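Local coordinates for protein SusD homolog (Bacteroides thetaiotaomicron VPI-5482, PDB 3FDH) that probably binds glycans at the cell surface, as a SusD/RagB-family lipoprotein of the outer membrane thought to work beside a TonB-dependent transporter in carbohydrate uptake, at residues V323-A328 against I372-K377; P329-S334 against G426-A431; R278-F283 against N384-E389. One frame throughout, in Å; residues are numbered along the deposited sequence.

How the interactions relate
Set side by side, the three contacts show how chemistry follows place in a largely helical SusD-like fold. Interaction 2, the buried one near the centre of the chain, pairs a strand edge with a loop through direct bonds and bridging waters. The first segment of interaction 1 runs straight into that of interaction 2 at 328/329; partly buried, interaction 1 lays a turn on helix 354-379 by apolar packing, and Ala-325 and Ala-328 also touch Ala-427 of interaction 2. Interaction 3 lies at the surface, where two loops are joined by amide, hydroxyl and guanidinium groups. It reaches interaction 1 through the same helix, as Ile-372 meets Ala-282, but touches no atom of interaction 2.

Interaction 1 of 3, residues V323-A328 against I372-K377; sequences VYAKTA and ISIAIK
Tyr-324 meets Ala-375 at the start of its side chain, CB to CB at 3.9 Å, while its ring turns away to pack edge-to-face with Tyr-255 and to bond Arg-292 through OH. Its carbonyl comes in as well: Tyr-324 O lies 3.3 Å from Ala-375 CA in a CA-H...O contact with an angle of 157° at the hydrogen. Ala-325, the centre of an inverse gamma turn, comes so near the helix that its CA is 4.2 Å from that of Ala-375, an approach the small side chains of both residues permit. From Ala-325 to Ala-328 the chain makes a type I beta turn, which wraps round Ile-374. The backbone N of Lys-326 approaches Ile-374 CG2, whereas the amine of Lys-326 leads off to Ser-245 O. Thr-327 brings OG1 to 3.6 Å from the same methyl. Ile-374 CG1 stands anti to its own carbonyl carbon (chi1 -75°), and the extended chain beyond carries CD1 to 3.7 Å from Ala-328 CA, with Ala-328 CB at 4.1 Å. One isoleucine thus offers CG2 to the first part of the turn and CD1 to its last residue. No conventional hydrogen bond spans the two segments, so the join between 323-328 and 372-377 rests on shape and apolar burial, with the CA-H...O contact as its polar supplement.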
ATOM      1  N   VAL A 323      -3.387   5.565  13.953  1.00 29.53           N
ATOM      2  CA  VAL A 323      -2.140   5.216  14.622  1.00 28.32           C
ATOM      3  C   VAL A 323      -2.399   4.322  15.852  1.00 28.48           C
ATOM      4  O   VAL A 323      -1.484   3.702  16.372  1.00 28.64           O
ATOM      5  CB  VAL A 323      -1.283   6.475  14.984  1.00 26.05           C
ATOM      6  CG1 VAL A 323      -0.986   7.373  13.705  1.00 26.78           C
ATOM      7  CG2 VAL A 323      -1.914   7.280  16.148  1.00 24.79           C
ATOM      8  N   TYR A 324      -3.653   4.252  16.316  1.00 27.51           N
ATOM      9  CA  TYR A 324      -4.033   3.415  17.471  1.00 27.56           C
ATOM     10  C   TYR A 324      -4.827   2.157  17.107  1.00 27.86           C
ATOM     11  O   TYR A 324      -5.413   1.481  17.965  1.00 28.05           O
ATOM     12  CB  TYR A 324      -4.781   4.256  18.520  1.00 27.96           C
ATOM     13  CG  TYR A 324      -3.808   5.048  19.373  1.00 28.58           C
ATOM     14  CD1 TYR A 324      -3.023   4.414  20.323  1.00 29.75           C
ATOM     15  CD2 TYR A 324      -3.663   6.416  19.215  1.00 28.70           C
ATOM     16  CE1 TYR A 324      -2.116   5.130  21.079  1.00 28.83           C
ATOM     17  CE2 TYR A 324      -2.742   7.129  19.945  1.00 26.49           C
ATOM     18  CZ  TYR A 324      -1.967   6.481  20.868  1.00 25.44           C
ATOM     19  OH  TYR A 324      -1.077   7.217  21.636  1.00 33.49           O
ATOM     20  N   ALA A 325      -4.844   1.843  15.814  1.00 27.71           N
ATOM     21  CA  ALA A 325      -5.605   0.678  15.272  1.00 28.28           C
ATOM     22  C   ALA A 325      -4.772  -0.596  15.440  1.00 27.71           C
ATOM     23  O   ALA A 325      -4.357  -1.216  14.482  1.00 29.34           O
ATOM     24  CB  ALA A 325      -5.955   0.896  13.780  1.00 28.84           C
ATOM     25  N   LYS A 326      -4.636  -0.997  16.702  1.00 27.88           N
ATOM     26  CA  LYS A 326      -3.701  -2.037  17.103  1.00 28.48           C
ATOM     27  C   LYS A 326      -3.807  -3.372  16.377  1.00 29.70           C
ATOM     28  O   LYS A 326      -2.780  -4.002  16.038  1.00 29.52           O
ATOM     29  CB  LYS A 326      -3.777  -2.253  18.612  1.00 27.59           C
ATOM     30  CG  LYS A 326      -2.699  -3.179  19.149  1.00 32.04           C
ATOM     31  CD  LYS A 326      -2.866  -3.326  20.651  1.00 34.21           C
ATOM     32  CE  LYS A 326      -1.755  -4.155  21.270  1.00 40.06           C
ATOM     33  NZ  LYS A 326      -1.793  -4.138  22.775  1.00 43.99           N
ATOM     34  N   THR A 327      -5.052  -3.755  16.125  1.00 30.90           N
ATOM     35  CA  THR A 327      -5.356  -5.036  15.519  1.00 29.75           C
ATOM     36  C   THR A 327      -6.008  -4.931  14.158  1.00 29.55           C
ATOM     37  O   THR A 327      -6.511  -5.906  13.638  1.00 30.00           O
ATOM     38  CB  THR A 327      -6.190  -5.915  16.461  1.00 29.44           C
ATOM     39  OG1 THR A 327      -7.428  -5.274  16.753  1.00 30.09           O
ATOM     40  CG2 THR A 327      -5.437  -6.161  17.770  1.00 29.92           C
ATOM     41  N   ALA A 328      -5.928  -3.772  13.526  1.00 29.35           N
ATOM     42  CA  ALA A 328      -6.477  -3.664  12.176  1.00 28.22           C
ATOM     43  C   ALA A 328      -5.681  -4.565  11.237  1.00 27.58           C
ATOM     44  O   ALA A 328      -4.438  -4.623  11.326  1.00 28.93           O
ATOM     45  CB  ALA A 328      -6.436  -2.193  11.674  1.00 28.42           C
ATOM     46  N   ILE A 372     -11.023   2.727  12.728  1.00 30.67           N
ATOM     47  CA  ILE A 372     -11.309   3.816  13.658  1.00 28.57           C
ATOM     48  C   ILE A 372     -11.867   3.218  14.946  1.00 30.88           C
ATOM     49  O   ILE A 372     -11.418   3.575  16.016  1.00 33.77           O
ATOM     50  CB  ILE A 372     -12.249   4.858  13.054  1.00 28.48           C
ATOM     51  CG1 ILE A 372     -11.482   5.582  11.944  1.00 25.98           C
ATOM     52  CG2 ILE A 372     -12.786   5.822  14.192  1.00 28.00           C
ATOM     53  CD1 ILE A 372     -12.356   6.478  11.087  1.00 25.68           C
ATOM     54  N   SER A 373     -12.843   2.317  14.828  1.00 30.54           N
ATOM     55  CA  SER A 373     -13.451   1.640  15.985  1.00 30.57           C
ATOM     56  C   SER A 373     -12.443   0.826  16.803  1.00 28.46           C
ATOM     57  O   SER A 373     -12.489   0.797  18.027  1.00 29.92           O
ATOM     58  CB  SER A 373     -14.615   0.745  15.566  1.00 31.44           C
ATOM     59  OG  SER A 373     -15.669   1.580  15.133  1.00 38.79           O
ATOM     60  N   ILE A 374     -11.573   0.132  16.108  1.00 28.87           N
ATOM     61  CA  ILE A 374     -10.512  -0.648  16.769  1.00 27.81           C
ATOM     62  C   ILE A 374      -9.692   0.312  17.632  1.00 28.00           C
ATOM     63  O   ILE A 374      -9.329   0.025  18.786  1.00 27.58           O
ATOM     64  CB  ILE A 374      -9.616  -1.392  15.735  1.00 27.45           C
ATOM     65  CG1 ILE A 374     -10.379  -2.619  15.176  1.00 26.08           C
ATOM     66  CG2 ILE A 374      -8.307  -1.845  16.350  1.00 22.82           C
ATOM     67  CD1 ILE A 374      -9.683  -3.259  13.937  1.00 23.18           C
ATOM     68  N   ALA A 375      -9.411   1.475  17.047  1.00 29.06           N
ATOM     69  CA  ALA A 375      -8.546   2.494  17.685  1.00 29.00           C
ATOM     70  C   ALA A 375      -9.185   3.098  18.921  1.00 28.79           C
ATOM     71  O   ALA A 375      -8.521   3.286  19.934  1.00 28.48           O
ATOM     72  CB  ALA A 375      -8.129   3.574  16.698  1.00 28.63           C
ATOM     73  N   ILE A 376     -10.479   3.379  18.816  1.00 27.37           N
ATOM     74  CA  ILE A 376     -11.268   3.919  19.925  1.00 27.14           C
ATOM     75  C   ILE A 376     -11.298   2.899  21.057  1.00 27.00           C
ATOM     76  O   ILE A 376     -11.118   3.245  22.222  1.00 28.57           O
ATOM     77  CB  ILE A 376     -12.709   4.323  19.462  1.00 25.82           C
ATOM     78  CG1 ILE A 376     -12.620   5.544  18.528  1.00 29.51           C
ATOM     79  CG2 ILE A 376     -13.625   4.602  20.673  1.00 24.01           C
ATOM     80  CD1 ILE A 376     -13.902   5.870  17.801  1.00 29.57           C
ATOM     81  N   LYS A 377     -11.484   1.636  20.707  1.00 27.04           N
ATOM     82  CA  LYS A 377     -11.557   0.602  21.718  1.00 28.82           C
ATOM     83  C   LYS A 377     -10.183   0.519  22.392  1.00 27.69           C
ATOM     84  O   LYS A 377     -10.070   0.532  23.599  1.00 28.36           O
ATOM     85  CB  LYS A 377     -11.992  -0.755  21.131  1.00 29.36           C
ATOM     86  CG  LYS A 377     -12.269  -1.857  22.169  1.00 35.48           C
ATOM     87  CD  LYS A 377     -12.225  -3.236  21.515  1.00 43.84           C
ATOM     88  CE  LYS A 377     -12.650  -4.388  22.444  1.00 48.11           C
ATOM     89  NZ  LYS A 377     -14.136  -4.598  22.486  1.00 55.30           N
TER

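Interaction 2 of 3, residues P329-S334 against G426-A431; sequences PTLLMS and GASGEA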
ATOM      1  N   PRO A 329      -6.358  -5.219  10.271  1.00 29.19           N
ATOM      2  CA  PRO A 329      -5.559  -6.052   9.362  1.00 28.84           C
ATOM      3  C   PRO A 329      -4.702  -5.277   8.402  1.00 28.97           C
ATOM      4  O   PRO A 329      -4.976  -4.140   8.081  1.00 29.75           O
ATOM      5  CB  PRO A 329      -6.603  -6.811   8.527  1.00 29.87           C
ATOM      6  CG  PRO A 329      -7.927  -6.036   8.713  1.00 30.71           C
ATOM      7  CD  PRO A 329      -7.813  -5.348  10.051  1.00 29.61           C
ATOM      8  N   THR A 330      -3.667  -5.949   7.940  1.00 29.89           N
ATOM      9  CA  THR A 330      -2.833  -5.431   6.889  1.00 27.84           C
ATOM     10  C   THR A 330      -3.444  -5.939   5.595  1.00 28.79           C
ATOM     11  O   THR A 330      -3.580  -7.142   5.373  1.00 27.62           O
ATOM     12  CB  THR A 330      -1.363  -5.873   6.979  1.00 28.51           C
ATOM     13  OG1 THR A 330      -0.760  -5.299   8.140  1.00 30.11           O
ATOM     14  CG2 THR A 330      -0.610  -5.440   5.733  1.00 28.40           C
ATOM     15  N   LEU A 331      -3.831  -4.991   4.757  1.00 28.86           N
ATOM     16  CA  LEU A 331      -4.467  -5.300   3.471  1.00 29.67           C
ATOM     17  C   LEU A 331      -3.396  -5.333   2.345  1.00 28.44           C
ATOM     18  O   LEU A 331      -2.870  -4.300   1.902  1.00 31.92           O
ATOM     19  CB  LEU A 331      -5.621  -4.313   3.189  1.00 25.58           C
ATOM     20  CG  LEU A 331      -6.727  -4.277   4.245  1.00 27.98           C
ATOM     21  CD1 LEU A 331      -7.844  -3.286   3.828  1.00 25.73           C
ATOM     22  CD2 LEU A 331      -7.226  -5.654   4.520  1.00 27.66           C
ATOM     23  N   LEU A 332      -3.044  -6.555   1.927  1.00 26.65           N
ATOM     24  CA  LEU A 332      -2.107  -6.768   0.810  1.00 27.95           C
ATOM     25  C   LEU A 332      -2.792  -6.275  -0.446  1.00 29.21           C
ATOM     26  O   LEU A 332      -2.146  -5.767  -1.361  1.00 30.83           O
ATOM     27  CB  LEU A 332      -1.627  -8.194   0.674  1.00 27.70           C
ATOM     28  CG  LEU A 332      -0.658  -8.669   1.762  1.00 29.73           C
ATOM     29  CD1 LEU A 332      -0.151 -10.107   1.468  1.00 29.64           C
ATOM     30  CD2 LEU A 332       0.536  -7.738   1.909  1.00 33.08           C
HETATM   31  N   MSE A 333      -4.114  -6.419  -0.467  1.00 29.68           N
HETATM   32  CA  MSE A 333      -4.898  -5.812  -1.537  1.00 28.97           C
HETATM   33  C   MSE A 333      -6.338  -5.839  -1.140  1.00 29.30           C
HETATM   34  O   MSE A 333      -6.896  -6.914  -0.848  1.00 27.99           O
HETATM   35  CB  MSE A 333      -4.651  -6.463  -2.903  1.00 31.24           C
HETATM   36  CG  MSE A 333      -5.193  -5.564  -4.056  1.00 31.16           C
HETATM   37 SE   MSE A 333      -5.278  -6.425  -5.799  0.75 22.98          SE
HETATM   38  CE  MSE A 333      -6.401  -5.086  -6.638  1.00 23.61           C
ATOM     39  N   SER A 334      -6.909  -4.634  -1.079  1.00 29.08           N
ATOM     40  CA  SER A 334      -8.292  -4.452  -0.646  1.00 28.15           C
ATOM     41  C   SER A 334      -9.345  -4.560  -1.728  1.00 28.99           C
ATOM     42  O   SER A 334      -9.108  -4.379  -2.924  1.00 29.40           O
ATOM     43  CB  SER A 334      -8.443  -3.132   0.063  1.00 28.04           C
ATOM     44  OG  SER A 334      -8.234  -2.053  -0.828  1.00 26.77           O
ATOM     45  N   GLY A 426      -5.313   5.101   5.999  1.00 28.59           N
ATOM     46  CA  GLY A 426      -5.613   4.261   7.135  1.00 25.71           C
ATOM     47  C   GLY A 426      -4.445   3.569   7.807  1.00 26.75           C
ATOM     48  O   GLY A 426      -3.280   4.010   7.686  1.00 27.77           O
ATOM     49  N   ALA A 427      -4.775   2.479   8.479  1.00 28.69           N
ATOM     50  CA  ALA A 427      -3.818   1.606   9.199  1.00 28.71           C
ATOM     51  C   ALA A 427      -3.638   0.306   8.436  1.00 28.99           C
ATOM     52  O   ALA A 427      -3.052  -0.680   8.934  1.00 30.91           O
ATOM     53  CB  ALA A 427      -4.374   1.303  10.649  1.00 26.81           C
ATOM     54  N   SER A 428      -4.160   0.292   7.215  1.00 30.36           N
ATOM     55  CA  SER A 428      -4.212  -0.924   6.375  1.00 29.61           C
ATOM     56  C   SER A 428      -2.977  -1.261   5.540  1.00 29.39           C
ATOM     57  O   SER A 428      -2.926  -2.326   4.905  1.00 30.78           O
ATOM     58  CB  SER A 428      -5.452  -0.908   5.458  1.00 29.61           C
ATOM     59  OG  SER A 428      -6.647  -0.736   6.205  1.00 26.95           O
ATOM     60  N   GLY A 429      -2.014  -0.347   5.525  1.00 28.41           N
ATOM     61  CA  GLY A 429      -0.793  -0.496   4.728  1.00 28.06           C
ATOM     62  C   GLY A 429      -0.965  -0.075   3.280  1.00 28.35           C
ATOM     63  O   GLY A 429      -0.216  -0.510   2.422  1.00 27.69           O
ATOM     64  N   GLU A 430      -1.935   0.794   3.004  1.00 28.77           N
ATOM     65  CA  GLU A 430      -2.255   1.197   1.596  1.00 28.51           C
ATOM     66  C   GLU A 430      -1.544   2.424   1.027  1.00 30.03           C
ATOM     67  O   GLU A 430      -1.703   2.760  -0.163  1.00 28.89           O
ATOM     68  CB  GLU A 430      -3.776   1.311   1.415  1.00 30.29           C
ATOM     69  CG  GLU A 430      -4.478  -0.022   1.580  1.00 27.32           C
ATOM     70  CD  GLU A 430      -5.955   0.029   1.215  1.00 26.20           C
ATOM     71  OE1 GLU A 430      -6.719   0.757   1.893  1.00 32.23           O
ATOM     72  OE2 GLU A 430      -6.348  -0.677   0.252  1.00 32.42           O
ATOM     73  N   ALA A 431      -0.715   3.066   1.854  1.00 28.77           N
ATOM     74  CA  ALA A 431      -0.002   4.275   1.420  1.00 27.52           C
ATOM     75  C   ALA A 431       0.977   3.854   0.374  1.00 28.91           C
ATOM     76  O   ALA A 431       1.291   4.571  -0.585  1.00 30.85           O
ATOM     77  CB  ALA A 431       0.702   4.978   2.579  1.00 26.00           C
TER
HETATM   78  O   HOH W   1      -7.012  -2.436   8.093  1.00 29.20           O
HETATM   79  O   HOH W   2      -1.007  -2.656   7.990  1.00 24.37           O
HETATM   80  O   HOH W   3      -0.065  -3.468   2.813  1.00 25.64           O
HETATM   81  O   HOH W   4      -5.057  -2.390  -1.160  1.00 19.86           O
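Leu-331 and Ser-428 join the edge of a short strand to the loop that leads into helix 431-443, beside a classic beta bulge in which Leu-332 and Met-333 both face Ala-238 of strand 238-240. Leu-331 N donates to Ser-428 O at 2.8 Å, with an N-H...O angle of 157°. On the same pair of residues, Leu-331 CD1 rests 3.7 Å from Ser-428 CB, covering the methylene of the serine, whose hydroxyl turns to Asn-367. Further along, Ser-334 OG donates to Glu-430 OE2 at 2.6 Å, on the syn side and 16° out of the carboxylate plane. A water held by Ser-334 N also donates to OE2. The extended reach of the glutamate beyond CG brings its carboxylate to the start of helix 335-348. There Ser-334 is the N-cap: its OG, held between N and the carbonyl carbon (chi1 66°), also accepts from Glu-337 N. His-336 NE2 hydrogen-bonds to Glu-430 OE1, so both oxygens of the buried carboxylate have partners, and the nearby helix start would probably favour its charged form. More ordered waters fill out the join. One links Pro-329 O with the Ser-428 hydroxyl, and another joins Thr-330 OG1, also bonded to Tyr-243, to Ala-427 O. A third gives one proton to Leu-331 O at 3.1 Å and the other to Gly-429 O at 3.0 Å.

Interaction 3 of 3, residues R278-F283 against N384-E389; sequences RANRAF and NTNSSE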
ATOM      1  N   ARG A 278     -15.194  11.002   7.477  1.00 28.38           N
ATOM      2  CA  ARG A 278     -13.980  10.813   8.272  1.00 28.58           C
ATOM      3  C   ARG A 278     -13.421  12.135   8.812  1.00 30.51           C
ATOM      4  O   ARG A 278     -12.612  12.162   9.731  1.00 30.46           O
ATOM      5  CB  ARG A 278     -12.897  10.114   7.437  1.00 27.10           C
ATOM      6  CG  ARG A 278     -13.267   8.668   7.090  1.00 29.91           C
ATOM      7  CD  ARG A 278     -12.334   8.124   5.982  1.00 24.01           C
ATOM      8  NE  ARG A 278     -12.773   8.602   4.666  1.00 23.84           N
ATOM      9  CZ  ARG A 278     -12.995   7.848   3.588  1.00 30.48           C
ATOM     10  NH1 ARG A 278     -12.680   6.556   3.566  1.00 28.50           N
ATOM     11  NH2 ARG A 278     -13.476   8.419   2.495  1.00 27.62           N
ATOM     12  N   ALA A 279     -13.874  13.233   8.231  1.00 29.75           N
ATOM     13  CA  ALA A 279     -13.471  14.576   8.679  1.00 29.50           C
ATOM     14  C   ALA A 279     -13.791  14.803  10.166  1.00 29.22           C
ATOM     15  O   ALA A 279     -13.062  15.497  10.882  1.00 31.06           O
ATOM     16  CB  ALA A 279     -14.145  15.688   7.829  1.00 27.89           C
ATOM     17  N   ASN A 280     -14.902  14.236  10.612  1.00 28.85           N
ATOM     18  CA  ASN A 280     -15.369  14.466  11.941  1.00 29.46           C
ATOM     19  C   ASN A 280     -15.142  13.298  12.850  1.00 29.85           C
ATOM     20  O   ASN A 280     -15.579  13.284  13.983  1.00 31.55           O
ATOM     21  CB  ASN A 280     -16.865  14.683  11.891  1.00 30.84           C
ATOM     22  CG  ASN A 280     -17.381  15.333  13.133  1.00 40.90           C
ATOM     23  OD1 ASN A 280     -16.703  16.187  13.727  1.00 50.70           O
ATOM     24  ND2 ASN A 280     -18.573  14.938  13.557  1.00 39.01           N
ATOM     25  N   ARG A 281     -14.412  12.324  12.357  1.00 30.46           N
ATOM     26  CA  ARG A 281     -14.322  11.087  13.087  1.00 30.73           C
ATOM     27  C   ARG A 281     -12.971  10.410  13.208  1.00 28.98           C
ATOM     28  O   ARG A 281     -12.745   9.670  14.162  1.00 29.09           O
ATOM     29  CB  ARG A 281     -15.354  10.149  12.461  1.00 29.53           C
ATOM     30  CG  ARG A 281     -15.504   8.889  13.151  1.00 35.30           C
ATOM     31  CD  ARG A 281     -16.801   8.221  12.811  1.00 28.22           C
ATOM     32  NE  ARG A 281     -16.818   6.885  13.407  1.00 33.61           N
ATOM     33  CZ  ARG A 281     -17.042   6.627  14.693  1.00 28.27           C
ATOM     34  NH1 ARG A 281     -17.264   7.612  15.532  1.00 26.43           N
ATOM     35  NH2 ARG A 281     -16.998   5.390  15.139  1.00 31.12           N
ATOM     36  N   ALA A 282     -12.046  10.738  12.296  1.00 28.65           N
ATOM     37  CA  ALA A 282     -10.763  10.051  12.202  1.00 28.72           C
ATOM     38  C   ALA A 282      -9.546  10.806  12.762  1.00 27.21           C
ATOM     39  O   ALA A 282      -8.409  10.496  12.448  1.00 28.67           O
ATOM     40  CB  ALA A 282     -10.493   9.675  10.745  1.00 27.60           C
ATOM     41  N   PHE A 283      -9.809  11.785  13.588  1.00 25.91           N
ATOM     42  CA  PHE A 283      -8.761  12.625  14.203  1.00 26.39           C
ATOM     43  C   PHE A 283      -8.882  12.774  15.696  1.00 27.15           C
ATOM     44  O   PHE A 283      -9.963  12.959  16.234  1.00 28.39           O
ATOM     45  CB  PHE A 283      -8.723  14.024  13.556  1.00 25.16           C
ATOM     46  CG  PHE A 283      -8.376  14.001  12.104  1.00 27.86           C
ATOM     47  CD1 PHE A 283      -7.081  13.759  11.697  1.00 27.76           C
ATOM     48  CD2 PHE A 283      -9.327  14.246  11.146  1.00 30.24           C
ATOM     49  CE1 PHE A 283      -6.756  13.720  10.355  1.00 30.52           C
ATOM     50  CE2 PHE A 283      -9.005  14.216   9.799  1.00 33.59           C
ATOM     51  CZ  PHE A 283      -7.712  13.966   9.402  1.00 29.26           C
ATOM     52  N   ASN A 384     -11.571  10.830  24.864  1.00 29.15           N
ATOM     53  CA  ASN A 384     -12.914  11.422  24.910  1.00 28.19           C
ATOM     54  C   ASN A 384     -13.417  11.384  23.476  1.00 28.14           C
ATOM     55  O   ASN A 384     -12.827  12.001  22.588  1.00 28.63           O
ATOM     56  CB  ASN A 384     -12.892  12.905  25.298  1.00 29.19           C
ATOM     57  CG  ASN A 384     -12.579  13.156  26.754  1.00 29.92           C
ATOM     58  OD1 ASN A 384     -12.993  12.410  27.653  1.00 30.20           O
ATOM     59  ND2 ASN A 384     -11.911  14.278  27.001  1.00 37.28           N
ATOM     60  N   THR A 385     -14.468  10.634  23.205  1.00 27.08           N
ATOM     61  CA  THR A 385     -15.007  10.603  21.851  1.00 26.30           C
ATOM     62  C   THR A 385     -15.871  11.844  21.619  1.00 25.50           C
ATOM     63  O   THR A 385     -16.216  12.588  22.551  1.00 24.15           O
ATOM     64  CB  THR A 385     -15.864   9.365  21.608  1.00 28.28           C
ATOM     65  OG1 THR A 385     -16.868   9.329  22.620  1.00 25.16           O
ATOM     66  CG2 THR A 385     -15.067   8.090  21.694  1.00 26.13           C
ATOM     67  N   ASN A 386     -16.180  12.109  20.357  1.00 26.87           N
ATOM     68  CA  ASN A 386     -17.134  13.161  20.067  1.00 27.44           C
ATOM     69  C   ASN A 386     -18.496  12.480  19.904  1.00 28.20           C
ATOM     70  O   ASN A 386     -18.709  11.381  20.447  1.00 28.85           O
ATOM     71  CB  ASN A 386     -16.740  14.130  18.926  1.00 26.20           C
ATOM     72  CG  ASN A 386     -16.608  13.480  17.581  1.00 28.79           C
ATOM     73  OD1 ASN A 386     -17.085  12.355  17.376  1.00 26.84           O
ATOM     74  ND2 ASN A 386     -15.924  14.196  16.621  1.00 24.23           N
ATOM     75  N   SER A 387     -19.409  13.136  19.196  1.00 28.84           N
ATOM     76  CA  SER A 387     -20.778  12.601  19.019  1.00 28.18           C
ATOM     77  C   SER A 387     -20.968  12.078  17.624  1.00 29.77           C
ATOM     78  O   SER A 387     -22.077  11.835  17.189  1.00 32.27           O
ATOM     79  CB  SER A 387     -21.869  13.633  19.312  1.00 29.18           C
ATOM     80  OG  SER A 387     -21.935  13.960  20.677  1.00 29.09           O
ATOM     81  N   SER A 388     -19.866  11.934  16.906  1.00 30.74           N
ATOM     82  CA  SER A 388     -19.951  11.404  15.548  1.00 32.07           C
ATOM     83  C   SER A 388     -20.573  10.022  15.549  1.00 33.20           C
ATOM     84  O   SER A 388     -20.413   9.233  16.486  1.00 33.08           O
ATOM     85  CB  SER A 388     -18.611  11.380  14.845  1.00 31.82           C
ATOM     86  OG  SER A 388     -17.667  10.583  15.532  1.00 31.02           O
ATOM     87  N   GLU A 389     -21.309   9.757  14.479  1.00 33.96           N
ATOM     88  CA  GLU A 389     -21.977   8.471  14.299  1.00 34.63           C
ATOM     89  C   GLU A 389     -21.083   7.476  13.608  1.00 31.73           C
ATOM     90  O   GLU A 389     -20.289   7.817  12.756  1.00 29.41           O
ATOM     91  CB  GLU A 389     -23.216   8.650  13.432  1.00 37.09           C
ATOM     92  CG  GLU A 389     -24.257   9.604  13.969  1.00 42.97           C
ATOM     93  CD  GLU A 389     -25.195   8.951  14.942  1.00 53.98           C
ATOM     94  OE1 GLU A 389     -24.988   7.757  15.261  1.00 60.73           O
ATOM     95  OE2 GLU A 389     -26.150   9.633  15.378  1.00 64.52           O
TER
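Asn-386 reaches across to Asn-280 with its side-chain amide, and ND2 donates to Asn-280 O at 2.8 Å with an N-H...O angle of 174°. The bond is nearly straight and lies in the plane of the donating amide, although the donor is tilted somewhat from the plane of the carbonyl it meets. The two side chains cross at a slant, their amide planes 34° apart. The other end of the Asn-386 amide serves its own segment: OD1 takes Ser-388 N at 2.9 Å, from above its carbonyl plane, in an Asx turn, and takes Ser-388 OG at 2.6 Å on an in-plane lone pair. A chi1 of 63° sets Asn-386 CG between N and the carbonyl carbon. Two bonds at OD1 and one at ND2 fix the rotation of the amide. Ser-388 carries the chain of bonds onward. Its hydroxyl gives its proton to Asn-386 and accepts from Arg-281 NH1 at 3.0 Å, at the edge of the guanidinium and close to its plane; its CB lies 3.7 Å from Asn-280 O. Glu-389 contributes backbone, with O over one face of the guanidinium and 3.5 Å from Arg-281 CD, while its CB points away from 278-283. Arg-281 itself is positioned by a salt bridge from NE to Glu-369 of helix 354-379. Gln-294 binds both Arg-281 O and Asn-386 N, and so ties together the two loops: the 278-283 loop runs from helix 265-274 into strand 283-284, and the loop of 384-389 connects strand 383-384 to helix 393-410.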